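Local coordinates for putative ferritin-like diiron-carboxylate protein TM1526 (Thermotoga maritima, PDB 1VJX) that is of unproven function but belongs to the rubrerythrin branch of the ferritin-like proteins and probably binds metal and carries out redox chemistry, at residues R31-L36 with D106-V111; K45-E50 with L150-E155; R24-G29 with E60-M65; Y120-G125 with K133-I138; M13-I18 with D124-S129. One frame throughout, in Å; residues are numbered along the deposited sequence.

Interaction 1: R31-L36 with D106-V111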
# COMPACT_ATOMS: atom_id res chain seq x y z
N ARG A 31 4.08 6.05 6.36
CA ARG A 31 4.53 6.17 7.74
C ARG A 31 5.48 5.07 8.17
O ARG A 31 6.49 5.32 8.82
CB ARG A 31 3.34 6.13 8.68
CG ARG A 31 2.91 7.46 9.14
CD ARG A 31 1.89 7.40 10.25
NE ARG A 31 2.50 6.82 11.46
CZ ARG A 31 2.15 5.67 12.05
NH1 ARG A 31 1.13 4.94 11.60
NH2 ARG A 31 2.82 5.26 13.14
N PHE A 32 5.08 3.85 7.88
CA PHE A 32 5.91 2.66 8.09
C PHE A 32 7.32 2.90 7.50
O PHE A 32 8.30 2.91 8.24
CB PHE A 32 5.22 1.47 7.45
CG PHE A 32 5.87 0.14 7.70
CD1 PHE A 32 6.02 -0.34 8.99
CD2 PHE A 32 6.25 -0.66 6.64
CE1 PHE A 32 6.60 -1.59 9.21
CE2 PHE A 32 6.82 -1.90 6.85
CZ PHE A 32 7.00 -2.37 8.13
N TYR A 33 7.39 3.16 6.19
CA TYR A 33 8.68 3.24 5.50
C TYR A 33 9.53 4.41 6.00
O TYR A 33 10.76 4.29 6.11
CB TYR A 33 8.51 3.26 3.97
CG TYR A 33 7.93 1.99 3.36
CD1 TYR A 33 8.45 0.74 3.67
CD2 TYR A 33 6.88 2.05 2.44
CE1 TYR A 33 7.93 -0.42 3.10
CE2 TYR A 33 6.34 0.91 1.87
CZ TYR A 33 6.87 -0.33 2.20
OH TYR A 33 6.34 -1.47 1.62
N ARG A 34 8.88 5.52 6.33
CA ARG A 34 9.58 6.68 6.83
C ARG A 34 10.12 6.40 8.25
O ARG A 34 11.27 6.71 8.54
CB ARG A 34 8.66 7.93 6.79
CG ARG A 34 9.42 9.22 6.59
CD ARG A 34 8.56 10.47 6.59
NE ARG A 34 7.79 10.67 5.35
CZ ARG A 34 8.30 11.10 4.21
NH1 ARG A 34 9.61 11.33 4.09
NH2 ARG A 34 7.50 11.27 3.16
N GLU A 35 9.29 5.81 9.11
CA GLU A 35 9.71 5.35 10.44
C GLU A 35 10.79 4.25 10.37
O GLU A 35 11.72 4.25 11.17
CB GLU A 35 8.51 4.86 11.26
CG GLU A 35 7.62 6.00 11.79
CD GLU A 35 6.27 5.54 12.40
OE1 GLU A 35 5.46 4.87 11.72
OE2 GLU A 35 6.02 5.88 13.57
N LEU A 36 10.68 3.32 9.42
CA LEU A 36 11.70 2.28 9.26
C LEU A 36 13.05 2.89 8.94
O LEU A 36 14.11 2.35 9.35
CB LEU A 36 11.34 1.29 8.15
CG LEU A 36 10.30 0.19 8.37
CD1 LEU A 36 10.28 -0.67 7.12
CD2 LEU A 36 10.59 -0.66 9.59
N ASP A 106 10.35 -8.74 6.38
CA ASP A 106 9.35 -9.80 6.37
C ASP A 106 7.98 -9.21 6.54
O ASP A 106 7.05 -9.59 5.87
CB ASP A 106 9.62 -10.84 7.48
CG ASP A 106 10.74 -11.84 7.09
OD1 ASP A 106 11.02 -11.99 5.89
OD2 ASP A 106 11.41 -12.49 7.94
N ILE A 107 7.88 -8.26 7.45
CA ILE A 107 6.62 -7.56 7.71
C ILE A 107 6.18 -6.72 6.48
O ILE A 107 5.05 -6.79 6.06
CB ILE A 107 6.75 -6.70 8.99
CG1 ILE A 107 6.97 -7.62 10.22
CG2 ILE A 107 5.49 -5.85 9.18
CD1 ILE A 107 7.53 -6.90 11.46
N ALA A 108 7.12 -5.97 5.92
CA ALA A 108 6.88 -5.12 4.77
C ALA A 108 6.36 -5.92 3.63
O ALA A 108 5.48 -5.50 2.94
CB ALA A 108 8.15 -4.44 4.34
N ILE A 109 6.97 -7.08 3.41
CA ILE A 109 6.67 -7.91 2.24
C ILE A 109 5.26 -8.46 2.40
O ILE A 109 4.48 -8.48 1.46
CB ILE A 109 7.71 -8.99 2.09
CG1 ILE A 109 8.99 -8.36 1.52
CG2 ILE A 109 7.21 -10.10 1.18
CD1 ILE A 109 10.24 -9.19 1.68
N SER A 110 4.95 -8.85 3.62
CA SER A 110 3.68 -9.49 3.90
C SER A 110 2.51 -8.53 3.79
O SER A 110 1.50 -8.90 3.22
CB SER A 110 3.70 -10.18 5.27
OG SER A 110 2.39 -10.57 5.64
N VAL A 111 2.64 -7.31 4.32
CA VAL A 111 1.57 -6.33 4.19
C VAL A 111 1.50 -5.74 2.78
O VAL A 111 0.42 -5.39 2.32
CB VAL A 111 1.59 -5.16 5.24
CG1 VAL A 111 1.76 -5.68 6.67
CG2 VAL A 111 2.64 -4.17 4.92
O HOH W 1 5.04 -2.89 3.22

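Interaction 2: K45-E50 with L150-E155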
# COMPACT_ATOMS: atom_id res chain seq x y z
N LYS A 45 18.47 3.32 3.93
CA LYS A 45 17.69 4.45 4.47
C LYS A 45 16.99 5.17 3.29
O LYS A 45 15.77 5.39 3.30
CB LYS A 45 18.59 5.45 5.24
CG LYS A 45 17.88 6.19 6.38
CD LYS A 45 18.58 7.45 6.89
CE LYS A 45 19.40 7.24 8.18
NZ LYS A 45 18.59 6.82 9.39
N LYS A 46 17.80 5.52 2.29
CA LYS A 46 17.37 6.23 1.09
C LYS A 46 16.22 5.47 0.41
O LYS A 46 15.27 6.06 -0.07
CB LYS A 46 18.57 6.44 0.16
CG LYS A 46 18.33 7.11 -1.21
CD LYS A 46 19.53 6.80 -2.16
CE LYS A 46 19.74 7.87 -3.27
NZ LYS A 46 20.95 7.59 -4.14
N THR A 47 16.32 4.14 0.41
CA THR A 47 15.30 3.32 -0.22
C THR A 47 13.99 3.49 0.52
O THR A 47 12.98 3.85 -0.07
CB THR A 47 15.76 1.83 -0.27
OG1 THR A 47 16.52 1.62 -1.47
CG2 THR A 47 14.57 0.88 -0.45
N PHE A 48 14.01 3.25 1.82
CA PHE A 48 12.80 3.32 2.61
C PHE A 48 12.16 4.70 2.46
O PHE A 48 10.96 4.81 2.49
CB PHE A 48 13.11 3.03 4.08
CG PHE A 48 13.33 1.59 4.38
CD1 PHE A 48 12.48 0.62 3.89
CD2 PHE A 48 14.38 1.19 5.18
CE1 PHE A 48 12.70 -0.73 4.16
CE2 PHE A 48 14.59 -0.15 5.46
CZ PHE A 48 13.74 -1.11 4.95
N LEU A 49 12.97 5.74 2.32
CA LEU A 49 12.41 7.08 2.20
C LEU A 49 11.77 7.29 0.83
O LEU A 49 10.75 7.97 0.73
CB LEU A 49 13.47 8.16 2.48
CG LEU A 49 13.84 8.32 3.95
CD1 LEU A 49 15.13 9.16 4.11
CD2 LEU A 49 12.70 8.94 4.77
N GLU A 50 12.38 6.73 -0.21
CA GLU A 50 11.80 6.77 -1.55
C GLU A 50 10.46 6.08 -1.53
O GLU A 50 9.47 6.62 -2.01
CB GLU A 50 12.72 6.13 -2.59
CG GLU A 50 13.64 7.15 -3.24
CD GLU A 50 14.96 6.54 -3.75
OE1 GLU A 50 14.96 5.32 -4.09
OE2 GLU A 50 15.99 7.28 -3.81
N LEU A 150 12.02 -7.66 -1.90
CA LEU A 150 12.53 -9.03 -2.03
C LEU A 150 14.03 -9.04 -2.40
O LEU A 150 14.79 -9.94 -1.98
CB LEU A 150 11.68 -9.80 -3.04
CG LEU A 150 10.23 -10.05 -2.61
CD1 LEU A 150 9.33 -10.44 -3.81
CD2 LEU A 150 10.17 -11.14 -1.51
N GLU A 151 14.43 -8.04 -3.19
CA GLU A 151 15.84 -7.82 -3.55
C GLU A 151 16.69 -7.52 -2.30
O GLU A 151 17.74 -8.10 -2.11
CB GLU A 151 15.93 -6.69 -4.59
CG GLU A 151 17.34 -6.26 -5.00
CD GLU A 151 17.34 -5.33 -6.21
OE1 GLU A 151 17.20 -4.10 -6.05
OE2 GLU A 151 17.48 -5.84 -7.35
N MSE A 152 16.22 -6.62 -1.45
CA MSE A 152 16.86 -6.32 -0.17
C MSE A 152 16.89 -7.54 0.75
O MSE A 152 17.92 -7.82 1.37
CB MSE A 152 16.16 -5.15 0.52
CG MSE A 152 16.38 -3.81 -0.15
SE MSE A 152 15.25 -2.40 0.62
CE MSE A 152 16.21 -2.02 2.29
N LYS A 153 15.78 -8.27 0.84
CA LYS A 153 15.77 -9.50 1.66
C LYS A 153 16.86 -10.47 1.21
O LYS A 153 17.63 -11.02 2.01
CB LYS A 153 14.42 -10.20 1.58
CG LYS A 153 14.28 -11.34 2.59
CD LYS A 153 12.96 -12.10 2.42
CE LYS A 153 13.01 -13.50 3.06
NZ LYS A 153 13.10 -13.46 4.56
N ARG A 154 16.88 -10.71 -0.10
CA ARG A 154 17.73 -11.72 -0.70
C ARG A 154 19.19 -11.34 -0.55
O ARG A 154 20.03 -12.19 -0.30
CB ARG A 154 17.37 -11.81 -2.17
CG ARG A 154 17.80 -13.05 -2.92
CD ARG A 154 17.73 -12.88 -4.43
NE ARG A 154 18.56 -11.74 -4.85
CZ ARG A 154 19.84 -11.84 -5.25
NH1 ARG A 154 20.48 -13.02 -5.33
NH2 ARG A 154 20.51 -10.73 -5.59
N GLU A 155 19.49 -10.05 -0.70
CA GLU A 155 20.85 -9.55 -0.75
C GLU A 155 21.46 -9.24 0.62
O GLU A 155 22.53 -9.75 0.97
CB GLU A 155 20.89 -8.28 -1.58
CG GLU A 155 20.69 -8.54 -3.06
CD GLU A 155 20.71 -7.25 -3.89
OE1 GLU A 155 20.47 -6.14 -3.29
OE2 GLU A 155 20.97 -7.38 -5.12

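Interaction 3: R24-G29 with E60-M65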
# COMPACT_ATOMS: atom_id res chain seq x y z
N ARG A 24 -5.95 4.38 3.16
CA ARG A 24 -5.31 4.20 4.46
C ARG A 24 -4.04 3.33 4.38
O ARG A 24 -3.07 3.62 5.07
CB ARG A 24 -6.30 3.68 5.48
CG ARG A 24 -7.23 4.68 5.90
CD ARG A 24 -8.48 4.15 6.56
NE ARG A 24 -9.50 5.21 6.76
CZ ARG A 24 -10.11 5.50 7.94
NH1 ARG A 24 -9.80 4.85 9.06
NH2 ARG A 24 -11.03 6.46 7.98
N LEU A 25 -4.06 2.33 3.49
CA LEU A 25 -2.94 1.46 3.28
C LEU A 25 -1.74 2.26 2.74
O LEU A 25 -0.63 2.08 3.22
CB LEU A 25 -3.29 0.27 2.36
CG LEU A 25 -4.33 -0.74 2.91
CD1 LEU A 25 -4.58 -1.90 1.92
CD2 LEU A 25 -3.95 -1.30 4.27
N GLU A 26 -2.00 3.19 1.81
CA GLU A 26 -0.94 4.05 1.26
C GLU A 26 -0.43 5.07 2.28
O GLU A 26 0.77 5.33 2.35
CB GLU A 26 -1.42 4.76 -0.00
CG GLU A 26 -1.70 3.82 -1.17
CD GLU A 26 -0.46 3.24 -1.84
OE1 GLU A 26 0.66 3.64 -1.49
OE2 GLU A 26 -0.63 2.39 -2.77
N GLU A 27 -1.33 5.64 3.06
CA GLU A 27 -0.96 6.53 4.16
C GLU A 27 -0.14 5.81 5.24
O GLU A 27 0.81 6.36 5.79
CB GLU A 27 -2.21 7.17 4.79
CG GLU A 27 -2.96 8.13 3.87
CD GLU A 27 -4.29 8.65 4.43
OE1 GLU A 27 -4.89 8.03 5.34
OE2 GLU A 27 -4.74 9.72 3.98
N GLU A 28 -0.55 4.60 5.59
CA GLU A 28 0.13 3.86 6.64
C GLU A 28 1.47 3.34 6.16
O GLU A 28 2.42 3.34 6.91
CB GLU A 28 -0.77 2.75 7.22
CG GLU A 28 -1.89 3.31 8.10
CD GLU A 28 -1.34 3.98 9.37
OE1 GLU A 28 -0.58 3.29 10.11
OE2 GLU A 28 -1.66 5.19 9.63
N GLY A 29 1.52 2.96 4.89
CA GLY A 29 2.73 2.54 4.25
C GLY A 29 3.80 3.61 4.21
O GLY A 29 5.00 3.33 4.43
N GLU A 60 -2.42 10.45 -2.26
CA GLU A 60 -2.96 11.69 -2.84
C GLU A 60 -3.77 11.39 -4.10
O GLU A 60 -4.67 12.12 -4.45
CB GLU A 60 -1.82 12.65 -3.23
CG GLU A 60 -1.17 13.41 -2.07
CD GLU A 60 0.10 14.22 -2.47
OE1 GLU A 60 0.58 14.15 -3.65
OE2 GLU A 60 0.65 14.92 -1.57
N ILE A 61 -3.44 10.31 -4.80
CA ILE A 61 -4.14 9.98 -6.05
C ILE A 61 -5.46 9.33 -5.70
O ILE A 61 -6.50 9.69 -6.26
CB ILE A 61 -3.26 9.11 -6.97
CG1 ILE A 61 -2.21 9.99 -7.63
CG2 ILE A 61 -4.12 8.34 -8.01
CD1 ILE A 61 -1.08 9.22 -8.20
N PHE A 62 -5.39 8.36 -4.78
CA PHE A 62 -6.58 7.71 -4.24
C PHE A 62 -7.55 8.70 -3.53
O PHE A 62 -8.75 8.50 -3.58
CB PHE A 62 -6.19 6.59 -3.26
CG PHE A 62 -5.69 5.36 -3.91
CD1 PHE A 62 -6.16 4.93 -5.15
CD2 PHE A 62 -4.74 4.56 -3.24
CE1 PHE A 62 -5.67 3.76 -5.73
CE2 PHE A 62 -4.26 3.39 -3.79
CZ PHE A 62 -4.70 2.98 -5.05
N ARG A 63 -7.03 9.71 -2.84
CA ARG A 63 -7.94 10.69 -2.17
C ARG A 63 -8.68 11.50 -3.26
O ARG A 63 -9.88 11.66 -3.21
CB ARG A 63 -7.21 11.68 -1.26
CG ARG A 63 -6.64 11.09 0.02
CD ARG A 63 -6.36 12.16 1.12
NE ARG A 63 -5.12 12.88 0.85
CZ ARG A 63 -3.90 12.46 1.23
NH1 ARG A 63 -3.76 11.36 1.95
NH2 ARG A 63 -2.82 13.16 0.91
N LYS A 64 -7.95 11.99 -4.25
CA LYS A 64 -8.56 12.76 -5.32
C LYS A 64 -9.64 11.91 -6.00
O LYS A 64 -10.67 12.39 -6.40
CB LYS A 64 -7.48 13.14 -6.33
CG LYS A 64 -7.82 14.30 -7.23
CD LYS A 64 -6.88 14.33 -8.46
CE LYS A 64 -7.24 15.47 -9.42
NZ LYS A 64 -6.00 16.24 -9.79
N MSE A 65 -9.37 10.62 -6.10
CA MSE A 65 -10.23 9.69 -6.85
C MSE A 65 -11.54 9.49 -6.12
O MSE A 65 -12.62 9.58 -6.73
CB MSE A 65 -9.52 8.36 -7.04
CG MSE A 65 -10.31 7.41 -7.85
SE MSE A 65 -9.30 5.77 -8.40
CE MSE A 65 -7.80 6.49 -9.65

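Interaction 4: Y120-G125 with K133-I138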
# COMPACT_ATOMS: atom_id res chain seq x y z
N TYR A 120 -5.84 -4.55 -6.58
CA TYR A 120 -6.42 -5.29 -7.68
C TYR A 120 -7.97 -5.33 -7.55
O TYR A 120 -8.69 -5.11 -8.50
CB TYR A 120 -5.82 -6.71 -7.81
CG TYR A 120 -4.53 -6.79 -8.65
CD1 TYR A 120 -4.51 -6.40 -9.99
CD2 TYR A 120 -3.34 -7.30 -8.11
CE1 TYR A 120 -3.33 -6.49 -10.78
CE2 TYR A 120 -2.12 -7.39 -8.91
CZ TYR A 120 -2.14 -6.97 -10.23
OH TYR A 120 -1.00 -7.04 -11.03
N GLU A 121 -8.46 -5.56 -6.33
CA GLU A 121 -9.89 -5.66 -6.08
C GLU A 121 -10.57 -4.41 -6.50
O GLU A 121 -11.57 -4.48 -7.20
CB GLU A 121 -10.17 -6.03 -4.62
CG GLU A 121 -9.86 -7.51 -4.37
CD GLU A 121 -9.85 -7.94 -2.91
OE1 GLU A 121 -9.61 -7.09 -2.03
OE2 GLU A 121 -10.10 -9.14 -2.63
N LEU A 122 -9.99 -3.28 -6.09
CA LEU A 122 -10.44 -1.93 -6.40
C LEU A 122 -10.50 -1.64 -7.89
O LEU A 122 -11.50 -1.10 -8.41
CB LEU A 122 -9.49 -0.89 -5.77
CG LEU A 122 -9.73 0.57 -6.24
CD1 LEU A 122 -11.17 1.02 -5.92
CD2 LEU A 122 -8.70 1.55 -5.66
N LYS A 123 -9.43 -2.00 -8.58
CA LYS A 123 -9.37 -1.84 -10.01
C LYS A 123 -10.50 -2.56 -10.75
O LYS A 123 -11.13 -1.99 -11.66
CB LYS A 123 -8.03 -2.26 -10.54
CG LYS A 123 -7.84 -1.80 -11.98
CD LYS A 123 -6.39 -1.92 -12.55
CE LYS A 123 -5.96 -3.36 -12.68
NZ LYS A 123 -6.57 -3.99 -13.89
N ASP A 124 -10.77 -3.78 -10.34
CA ASP A 124 -11.89 -4.54 -10.87
C ASP A 124 -13.25 -3.90 -10.61
O ASP A 124 -14.18 -4.19 -11.32
CB ASP A 124 -11.92 -5.93 -10.26
CG ASP A 124 -11.12 -6.95 -11.06
OD1 ASP A 124 -10.26 -6.55 -11.92
OD2 ASP A 124 -11.31 -8.17 -10.87
N GLY A 125 -13.37 -3.05 -9.61
CA GLY A 125 -14.66 -2.44 -9.23
C GLY A 125 -14.92 -1.10 -9.88
O GLY A 125 -16.07 -0.58 -9.87
N LYS A 133 -7.02 2.80 -15.40
CA LYS A 133 -5.63 3.00 -15.85
C LYS A 133 -4.79 3.65 -14.74
O LYS A 133 -3.63 3.27 -14.53
CB LYS A 133 -5.56 3.77 -17.19
CG LYS A 133 -4.19 4.47 -17.49
CD LYS A 133 -3.77 4.36 -18.97
N THR A 134 -5.39 4.56 -13.97
CA THR A 134 -4.68 5.26 -12.91
C THR A 134 -4.26 4.28 -11.81
O THR A 134 -3.15 4.33 -11.28
CB THR A 134 -5.54 6.42 -12.32
OG1 THR A 134 -5.77 7.47 -13.29
CG2 THR A 134 -4.81 7.12 -11.21
N VAL A 135 -5.16 3.37 -11.50
CA VAL A 135 -4.92 2.37 -10.47
C VAL A 135 -3.96 1.28 -10.93
O VAL A 135 -3.22 0.77 -10.11
CB VAL A 135 -6.27 1.74 -9.94
CG1 VAL A 135 -6.00 0.70 -8.88
CG2 VAL A 135 -7.24 2.85 -9.39
N LYS A 136 -4.00 0.89 -12.20
CA LYS A 136 -2.99 -0.03 -12.75
C LYS A 136 -1.54 0.51 -12.66
O LYS A 136 -0.63 -0.25 -12.40
CB LYS A 136 -3.30 -0.38 -14.21
CG LYS A 136 -2.27 -1.36 -14.78
CD LYS A 136 -2.79 -2.24 -15.89
CE LYS A 136 -1.87 -3.51 -16.09
NZ LYS A 136 -0.76 -3.25 -17.03
N LYS A 137 -1.37 1.80 -12.92
CA LYS A 137 -0.10 2.48 -12.71
C LYS A 137 0.42 2.31 -11.28
O LYS A 137 1.58 1.94 -11.07
CB LYS A 137 -0.24 3.97 -13.07
CG LYS A 137 1.10 4.68 -13.35
CD LYS A 137 0.87 6.16 -13.73
CE LYS A 137 2.06 7.07 -13.34
NZ LYS A 137 3.35 6.74 -14.09
N ILE A 138 -0.47 2.53 -10.30
CA ILE A 138 -0.16 2.37 -8.88
C ILE A 138 0.20 0.93 -8.52
O ILE A 138 1.14 0.70 -7.78
CB ILE A 138 -1.36 2.87 -8.00
CG1 ILE A 138 -1.52 4.40 -8.10
CG2 ILE A 138 -1.19 2.49 -6.50
CD1 ILE A 138 -2.79 4.93 -7.46

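Interaction 5: M13-I18 with D124-S129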
# COMPACT_ATOMS: atom_id res chain seq x y z
N MSE A 13 -18.74 -5.04 0.24
CA MSE A 13 -17.89 -3.85 0.16
C MSE A 13 -18.34 -3.02 -1.04
O MSE A 13 -18.58 -3.55 -2.13
CB MSE A 13 -16.41 -4.21 0.00
CG MSE A 13 -15.81 -4.89 1.23
SE MSE A 13 -15.97 -3.75 2.82
CE MSE A 13 -14.39 -2.55 2.28
N LYS A 14 -18.52 -1.72 -0.82
CA LYS A 14 -18.66 -0.83 -1.95
C LYS A 14 -17.26 -0.44 -2.50
O LYS A 14 -16.26 -0.53 -1.81
CB LYS A 14 -19.50 0.40 -1.64
CG LYS A 14 -20.92 0.10 -1.26
CD LYS A 14 -21.68 1.38 -1.04
CE LYS A 14 -23.06 1.16 -0.51
NZ LYS A 14 -23.70 2.44 0.01
N VAL A 15 -17.23 -0.04 -3.77
CA VAL A 15 -16.07 0.61 -4.34
C VAL A 15 -15.53 1.71 -3.44
O VAL A 15 -14.33 1.84 -3.27
CB VAL A 15 -16.40 1.21 -5.74
CG1 VAL A 15 -15.41 2.31 -6.16
CG2 VAL A 15 -16.46 0.11 -6.78
N SER A 16 -16.42 2.53 -2.90
CA SER A 16 -16.00 3.65 -2.10
C SER A 16 -15.36 3.22 -0.79
O SER A 16 -14.52 3.93 -0.25
CB SER A 16 -17.21 4.52 -1.76
OG SER A 16 -18.20 3.71 -1.16
N ASP A 17 -15.85 2.10 -0.24
CA ASP A 17 -15.34 1.49 0.98
C ASP A 17 -13.91 1.06 0.68
O ASP A 17 -13.01 1.20 1.51
CB ASP A 17 -16.15 0.24 1.37
CG ASP A 17 -17.62 0.54 1.68
OD1 ASP A 17 -17.97 1.71 1.96
OD2 ASP A 17 -18.49 -0.35 1.72
N ILE A 18 -13.70 0.55 -0.52
CA ILE A 18 -12.38 0.01 -0.91
C ILE A 18 -11.37 1.13 -1.17
O ILE A 18 -10.21 1.03 -0.79
CB ILE A 18 -12.54 -0.88 -2.15
CG1 ILE A 18 -13.44 -2.07 -1.84
CG2 ILE A 18 -11.20 -1.41 -2.66
CD1 ILE A 18 -12.80 -3.11 -0.90
N ASP A 124 -10.77 -3.78 -10.34
CA ASP A 124 -11.89 -4.54 -10.87
C ASP A 124 -13.25 -3.90 -10.61
O ASP A 124 -14.18 -4.19 -11.32
CB ASP A 124 -11.92 -5.93 -10.26
CG ASP A 124 -11.12 -6.95 -11.06
OD1 ASP A 124 -10.26 -6.55 -11.92
OD2 ASP A 124 -11.31 -8.17 -10.87
N GLY A 125 -13.37 -3.05 -9.61
CA GLY A 125 -14.66 -2.44 -9.23
C GLY A 125 -14.92 -1.10 -9.88
O GLY A 125 -16.07 -0.58 -9.87
N LEU A 126 -13.85 -0.51 -10.40
CA LEU A 126 -13.94 0.70 -11.15
C LEU A 126 -14.45 0.36 -12.54
O LEU A 126 -14.14 -0.71 -13.10
CB LEU A 126 -12.61 1.43 -11.19
CG LEU A 126 -12.11 1.96 -9.83
CD1 LEU A 126 -10.56 2.25 -9.91
CD2 LEU A 126 -12.84 3.18 -9.43
N VAL A 127 -15.27 1.26 -13.06
CA VAL A 127 -15.98 1.12 -14.33
C VAL A 127 -15.43 2.14 -15.32
O VAL A 127 -15.37 1.89 -16.52
CB VAL A 127 -17.51 1.35 -14.10
CG1 VAL A 127 -18.17 2.12 -15.26
CG2 VAL A 127 -18.22 0.01 -13.86
N ASN A 128 -15.02 3.30 -14.81
CA ASN A 128 -14.41 4.33 -15.62
C ASN A 128 -12.99 3.84 -16.00
O ASN A 128 -12.23 3.40 -15.13
CB ASN A 128 -14.40 5.65 -14.83
CG ASN A 128 -13.38 6.62 -15.36
OD1 ASN A 128 -12.67 6.29 -16.33
ND2 ASN A 128 -13.29 7.83 -14.76
N SER A 129 -12.67 3.88 -17.29
CA SER A 129 -11.44 3.31 -17.83
C SER A 129 -10.19 4.14 -17.52
O SER A 129 -9.07 3.60 -17.54
CB SER A 129 -11.56 3.08 -19.35
OG SER A 129 -11.06 4.17 -20.14

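Interaction 1: R31-L36 with D106-V111
Phe32 and Ala108 lead a thinly packed meeting of two antiparallel helices in the ferritin-like four-helix bundle. The short segments run at 167° to each other with axes 11.9 Å apart, so side chains rather than backbones bridge the gap. Phe32 swings its ring away from its own N (chi1 -174°) and across to the other helix. There Ala108 CB lies at the ring edge, in plane, 3.8 Å from CE2, while Ile107 CG2 reaches CZ at 3.9 Å, Phe32 and Ile107 crossing at about a right angle. Ala108 CB also lies at the edge of the Tyr33 ring, 4.2 Å from CE1. In the second shell, Leu36 CD1 sits over one face of Phe32, toward its rim, 3.7 Å above the plane, Phe87 meets Phe32 edge-to-face, and Leu149 of helix 129-156 packs on both Tyr33 and Ala108. A water near Tyr33 OH donates to Ala108 O at 2.7 Å.

Interaction 2: K45-E50 with L150-E155
Lys45 NZ is gripped by two backbone oxygens, Ser37 O and Phe40 O, and one turn of the same helix presents Thr47 and Phe48 to Met152. Thr47 CG2, opposite the backbone N across the CA-CB bond (chi1 -87° for OG1), comes tip to tip with Met152 SE at 3.5 Å, while Thr47 OG1 makes a weak hydrogen bond to Glu43 O. Met152, a selenomethionine here, is extended as far as the selenium and then bends (chi3 77°), which brings its terminal CE obliquely to Phe48, 3.7 Å from CZ. Its SE stands 5.1 Å from the centroid of the Phe48 ring and 29° off the ring normal, an oblique Met-aromatic contact. The helices stay well apart, 9.8 Å between the CA atoms of Thr47 and Met152, and Met152 spans from its helix to Thr47 and Phe48. Leu101 of helix 101-125 touches both Phe48 and Met152, and Leu105 packs on Met152. The whole forms an apolar layer near one end of the four-helix bundle of a ferritin-like fold.

Interaction 3: R24-G29 with E60-M65
Glu27 and Arg63 supply the ionic part of this contact between helices 15-36 and 43-68, consecutive members of the ferritin-like bundle. Arg63 NH1 lies 2.8 Å from Glu27 OE2, a salt bridge whose hydrogen bond is weak because the N-H...O angle is only 125°. The carboxylate meets the guanidinium at its edge, the two planes 35° apart. Arg63 curls at chi3, which lays one guanidinium face, toward its rim, over Glu60 CA on its own helix. The other part is carbon against ring: Glu26 CG sits at the edge of Phe62, 3.7 Å from CE2, with carboxylate and ring planes 49° apart. A bend at chi2 folds the Glu26 chain, leaving OE2 still near that edge. Glu26 OE1 is hydrogen-bonded to His58 ND1 and lies close to Glu55 OE1, while OE2 lies close to Glu142 OE2, a cluster consistent with the diiron sites of this family. Thus the ion pair occupies the more exposed flank, while buried Glu26 offers its methylene to Phe62 and keeps its carboxylate for a polar bundle interior.

Interaction 4: Y120-G125 with K133-I138
Lys123 starts out with CG on the far side of CA-CB from its backbone N (chi1 -167°) and stays extended at chi2, which carries CD across to Lys136; bends at chi3 and chi4 then turn the ammonium end. Its CD rests 3.7 Å from Lys136 N and 3.8 Å from Lys136 CB, and its CB is 4.0 Å from Val135 CG1. On the buried side Leu122 CD2 meets Val135 CG2 at 4.2 Å, so Val135 lies between two neighbours, one methyl for each. The segments are antiparallel at 167°, their axes 9.5 Å apart, as suits the last hairpin of a four-helix bundle, where a short turn joins helices 101-125 and 129-156. Met65 of helix 43-68 also packs on Val135 CG2, and Leu122 touches Ile18 and Leu19 of helix 15-36. Lys123 thus meets Lys136 with aliphatic carbon: Lys123 NZ and Lys136 NZ end 6.6 Å apart, a spacing at which the like charges would probably repel only mildly where solvent reaches them, while Leu122 and Val135 provide the apolar seam.

Interaction 5: M13-I18 with D124-S129
Val15 CG2 lies over one face of the flat Gly125 peptide carbonyl, 3.2 Å from Gly125 O and 3.7 Å from Gly125 C, a tight touch of methyl on oxygen. A second flat group, the Asp17 carboxylate, is met from above its plane: Lys14 N donates to Asp17 OD2 at 2.9 Å, nearly straight at 168° but 50° out of the plane. Since Lys14 is the N-cap of helix 15-36, the carboxylate three residues on accepts from the N-cap backbone N, and the bond closes over the first turn that carries Val15. The valine splits its methyls (chi1 160°), CG2 going to the glycine and CG1 to Leu126 CD2 at 4.2 Å. Beyond the pair, Val74 of helix 71-74 packs on Val15, and Ala131 and Val135 of helix 129-156 pack on Leu126. Asn128 OD1 caps the start of helix 129-156 through Asp130 N. Shape rather than polar bonding therefore joins the start of helix 15-36 to this turn, a methyl pressed on a glycine backbone and leucine filling beside it.

From the N terminus, interaction 5 opens first, at the start of helix 15-36, and closes on the turn after helix 101-125. It encloses interaction 3, which pairs helix 15-36 with helix 43-68, and interaction 1, which ties helix 15-36 to helix 101-125. Interactions 3 and 1 cross each other along the chain. Interaction 2 joins helix 43-68 to helix 129-156 and crosses 1, 3 and 5; the salt bridge Asp106-Lys153 links it to interaction 1. Interaction 4 closes the short last hairpin within the span of interaction 2 and shares Asp124 and Gly125 with interaction 5. Met65 packs on Thr134 and Leu126, connecting interaction 3 to 4 and 5. Together the contacts tie all four long helices.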